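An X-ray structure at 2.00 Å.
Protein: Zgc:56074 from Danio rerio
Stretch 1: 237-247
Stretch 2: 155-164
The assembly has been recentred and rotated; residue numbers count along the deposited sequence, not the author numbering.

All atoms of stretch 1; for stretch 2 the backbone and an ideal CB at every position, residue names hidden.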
# COMPACT_ATOMS: atom_id res chain seq x y z
N THR A 237 -10.79 -4.73 -14.56
CA THR A 237 -11.92 -5.63 -14.71
C THR A 237 -11.93 -6.67 -13.58
O THR A 237 -12.99 -7.14 -13.18
CB THR A 237 -11.88 -6.35 -16.04
OG1 THR A 237 -10.58 -6.91 -16.22
CG2 THR A 237 -12.19 -5.37 -17.19
N ARG A 238 -10.75 -7.03 -13.09
CA ARG A 238 -10.64 -7.96 -11.96
C ARG A 238 -9.60 -7.45 -10.97
O ARG A 238 -8.53 -7.00 -11.38
CB ARG A 238 -10.27 -9.34 -12.46
CG ARG A 238 -10.17 -10.40 -11.34
CD ARG A 238 -9.99 -11.78 -11.96
NE ARG A 238 -11.09 -12.05 -12.89
CZ ARG A 238 -11.08 -13.01 -13.81
NH1 ARG A 238 -10.04 -13.82 -13.93
NH2 ARG A 238 -12.14 -13.16 -14.60
N ILE A 239 -9.95 -7.47 -9.69
CA ILE A 239 -9.03 -7.21 -8.60
C ILE A 239 -9.11 -8.42 -7.66
O ILE A 239 -10.20 -8.79 -7.20
CB ILE A 239 -9.39 -5.89 -7.86
CG1 ILE A 239 -9.43 -4.72 -8.86
CG2 ILE A 239 -8.42 -5.63 -6.70
CD1 ILE A 239 -10.01 -3.43 -8.32
N GLN A 240 -7.98 -9.08 -7.44
CA GLN A 240 -7.94 -10.25 -6.57
C GLN A 240 -7.09 -9.94 -5.36
O GLN A 240 -5.88 -9.68 -5.48
CB GLN A 240 -7.38 -11.48 -7.32
CG GLN A 240 -7.08 -12.71 -6.42
CD GLN A 240 -8.32 -13.53 -6.06
OE1 GLN A 240 -9.09 -13.90 -6.94
NE2 GLN A 240 -8.52 -13.80 -4.77
N GLY A 241 -7.70 -9.97 -4.18
CA GLY A 241 -6.95 -9.89 -2.94
C GLY A 241 -6.19 -11.19 -2.73
O GLY A 241 -6.72 -12.26 -2.99
N VAL A 242 -4.94 -11.11 -2.29
CA VAL A 242 -4.16 -12.34 -2.00
C VAL A 242 -3.91 -12.46 -0.50
O VAL A 242 -4.27 -13.46 0.11
CB VAL A 242 -2.84 -12.39 -2.82
CG1 VAL A 242 -2.07 -13.70 -2.58
CG2 VAL A 242 -3.12 -12.20 -4.34
N PHE A 243 -3.29 -11.44 0.10
CA PHE A 243 -3.11 -11.39 1.55
C PHE A 243 -3.07 -9.93 2.00
O PHE A 243 -2.78 -9.03 1.18
CB PHE A 243 -1.88 -12.20 2.03
CG PHE A 243 -0.56 -11.84 1.33
CD1 PHE A 243 0.20 -10.74 1.76
CD2 PHE A 243 -0.06 -12.62 0.28
CE1 PHE A 243 1.43 -10.41 1.16
CE2 PHE A 243 1.17 -12.31 -0.35
CZ PHE A 243 1.92 -11.21 0.09
N ILE A 244 -3.40 -9.70 3.27
CA ILE A 244 -3.51 -8.34 3.81
C ILE A 244 -2.77 -8.27 5.14
O ILE A 244 -2.95 -9.13 6.01
CB ILE A 244 -5.00 -7.92 4.07
CG1 ILE A 244 -5.88 -8.09 2.82
CG2 ILE A 244 -5.09 -6.47 4.63
CD1 ILE A 244 -5.63 -7.09 1.74
N ASN A 245 -1.94 -7.23 5.28
CA ASN A 245 -1.20 -6.93 6.52
C ASN A 245 -0.38 -8.09 7.07
O ASN A 245 -0.31 -8.31 8.28
CB ASN A 245 -2.15 -6.39 7.59
CG ASN A 245 -2.82 -5.09 7.18
OD1 ASN A 245 -2.38 -4.43 6.23
ND2 ASN A 245 -3.86 -4.70 7.91
N ARG A 246 0.24 -8.85 6.16
CA ARG A 246 1.08 -9.97 6.54
C ARG A 246 2.38 -9.48 7.22
O ARG A 246 3.01 -8.54 6.76
CB ARG A 246 1.40 -10.82 5.30
CG ARG A 246 2.33 -11.99 5.59
CD ARG A 246 2.60 -12.82 4.35
NE ARG A 246 1.42 -13.58 3.90
CZ ARG A 246 1.44 -14.43 2.87
NH1 ARG A 246 2.59 -14.64 2.20
NH2 ARG A 246 0.34 -15.10 2.54
N LYS A 247 2.77 -10.15 8.30
CA LYS A 247 3.95 -9.73 9.05
C LYS A 247 4.74 -10.96 9.53
O LYS A 247 5.35 -10.93 10.60
CB LYS A 247 3.53 -8.81 10.21
CG LYS A 247 2.44 -9.41 11.11
CD LYS A 247 2.28 -8.66 12.44
CE LYS A 247 3.63 -8.42 13.13
NZ LYS A 247 3.50 -8.04 14.58
N UNK A 155 -8.62 -14.47 -21.50
CA UNK A 155 -9.36 -14.26 -20.25
C UNK A 155 -9.40 -15.52 -19.38
O UNK A 155 -9.33 -16.64 -19.89
CB UNK A 155 -10.79 -13.80 -20.56
N UNK A 156 -9.52 -15.32 -18.07
CA UNK A 156 -9.49 -16.42 -17.10
C UNK A 156 -10.77 -16.46 -16.26
O UNK A 156 -11.62 -15.57 -16.37
CB UNK A 156 -8.27 -16.29 -16.19
N UNK A 157 -10.88 -17.48 -15.43
CA UNK A 157 -11.91 -17.54 -14.40
C UNK A 157 -11.38 -16.87 -13.14
O UNK A 157 -10.18 -16.91 -12.86
CB UNK A 157 -12.33 -18.98 -14.12
N UNK A 158 -12.30 -16.24 -12.39
CA UNK A 158 -11.98 -15.63 -11.10
C UNK A 158 -11.85 -16.71 -10.03
O UNK A 158 -12.60 -16.72 -9.03
CB UNK A 158 -13.05 -14.61 -10.70
N UNK A 159 -10.91 -17.62 -10.26
CA UNK A 159 -10.58 -18.69 -9.33
C UNK A 159 -9.43 -18.24 -8.43
O UNK A 159 -8.81 -17.21 -8.67
CB UNK A 159 -10.21 -19.97 -10.08
N UNK A 160 -9.17 -19.02 -7.39
CA UNK A 160 -8.27 -18.55 -6.36
C UNK A 160 -6.78 -18.71 -6.71
O UNK A 160 -6.39 -19.71 -7.28
CB UNK A 160 -8.57 -19.29 -5.06
N UNK A 161 -5.95 -17.71 -6.37
CA UNK A 161 -4.50 -17.87 -6.51
C UNK A 161 -3.95 -18.91 -5.52
O UNK A 161 -4.64 -19.30 -4.57
CB UNK A 161 -3.80 -16.53 -6.30
N UNK A 162 -2.72 -19.35 -5.75
CA UNK A 162 -2.06 -20.28 -4.85
C UNK A 162 -1.45 -19.50 -3.70
O UNK A 162 -0.57 -18.66 -3.89
CB UNK A 162 -0.99 -21.10 -5.58
N UNK A 163 -1.95 -19.77 -2.50
CA UNK A 163 -1.53 -19.08 -1.30
C UNK A 163 -0.98 -20.15 -0.37
O UNK A 163 -1.74 -20.91 0.23
CB UNK A 163 -2.67 -18.29 -0.66
N UNK A 164 0.34 -20.21 -0.28
CA UNK A 164 1.01 -21.24 0.49
C UNK A 164 1.68 -20.65 1.73
O UNK A 164 2.37 -21.36 2.45
CB UNK A 164 2.04 -21.96 -0.38

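Stretch 2 runs without regular secondary structure past the strand carrying Arg 238, Gln 240 and Val 242, and these alternate side chains meet it in turn.

At position 155 CA-to-CB points sideways, with nothing of stretch 1 near the ideal CB, so almost any residue would suit; it is Pro 155, which makes no contact.

At position 156 CA-to-CB points sideways, beside the guanidinium of Arg 238, with the ideal CB 3.8 Å from Arg 238 NH1. A basic side chain would be unwelcome so near the charge, whereas a small or polar one would fit. The backbone supplies the main interaction whatever the residue: Arg 238 NH2 donates to the carbonyl O of 156 at 3.0 Å and 161°, near the guanidinium plane. The residue is Ser 156.

Position 157 points away, so stretch 1 leaves it open to many side chains, polar or not. It is Glu 157, whose carbonyl O comes within 3.3 Å of Arg 238 NH1, but at an angle too poor for a hydrogen bond.

At 158 phi/psi of -77/60 marks a tight turn of the inverse-gamma type, closed by a hydrogen bond from the backbone N of 159 to Glu 157 O at 2.8 Å. CA-to-CB points sideways, close to Arg 238 NE, which favours a small residue. Ala 158 places its CB 3.8 Å from Arg 238 NE, while its backbone N lies over one face of the guanidinium.

Position 159 also points away and is equally unrestricted by stretch 1. In Asp 159 the end of the side chain comes nearer, yet its OD1 still lies 6.1 Å from Arg 238 NH1.

Position 160 points sideways into space free of stretch 1, where many side chains would do. It is Gln 160, its NE2 making a weak hydrogen bond to the O of 161 at 3.4 Å.

Position 161 points toward stretch 1, its ideal CB 4.8 Å from Val 242 CG2 and 5.0 Å from Gln 240 CG. A compact apolar residue would suit, and phi of -68° admits proline. Pro 161 packs its CD 3.5 Å from Gln 240 CD and its CG 4.2 Å from Val 242 CG2.

Position 162 points away, leaving the choice open; it is Val 162.

Position 163 again points toward stretch 1, its ideal CB 5.0 Å from Val 242 CG1. The phi/psi of -121/103 suits a branched aliphatic, though leucine or methionine could also reach. Ile 163 brings CG1 to 3.9 Å from Val 242 CG1, and CG2 to 4.1 Å from Arg 246 NH2, at the guanidinium edge.

Position 164 points away and is undemanding; it is Ala 164.

Stretch 2, residues 155-164: PSEADQPVIA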
# COMPACT_ATOMS: atom_id res chain seq x y z
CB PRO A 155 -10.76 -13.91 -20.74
CG PRO A 155 -10.92 -14.65 -22.03
CD PRO A 155 -9.52 -14.85 -22.61
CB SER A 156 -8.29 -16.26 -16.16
OG SER A 156 -7.17 -15.73 -16.84
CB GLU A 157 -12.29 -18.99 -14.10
CG GLU A 157 -13.69 -19.13 -13.49
CD GLU A 157 -14.76 -19.37 -14.54
OE1 GLU A 157 -14.67 -20.38 -15.27
OE2 GLU A 157 -15.71 -18.55 -14.61
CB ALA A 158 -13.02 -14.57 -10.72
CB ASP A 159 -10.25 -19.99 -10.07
CG ASP A 159 -9.24 -19.79 -11.20
OD1 ASP A 159 -8.31 -18.96 -11.05
OD2 ASP A 159 -9.36 -20.48 -12.24
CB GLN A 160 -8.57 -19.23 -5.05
CG GLN A 160 -7.91 -18.49 -3.92
CD GLN A 160 -8.02 -19.22 -2.63
OE1 GLN A 160 -9.12 -19.50 -2.16
NE2 GLN A 160 -6.87 -19.51 -2.03
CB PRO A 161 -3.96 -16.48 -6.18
CG PRO A 161 -5.01 -15.86 -5.31
CD PRO A 161 -6.29 -16.35 -5.92
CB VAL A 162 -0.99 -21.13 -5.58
CG1 VAL A 162 -0.23 -22.01 -4.58
CG2 VAL A 162 -1.63 -21.98 -6.70
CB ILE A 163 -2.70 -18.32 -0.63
CG1 ILE A 163 -3.24 -17.25 -1.58
CG2 ILE A 163 -2.25 -17.66 0.69
CD1 ILE A 163 -4.62 -16.79 -1.29
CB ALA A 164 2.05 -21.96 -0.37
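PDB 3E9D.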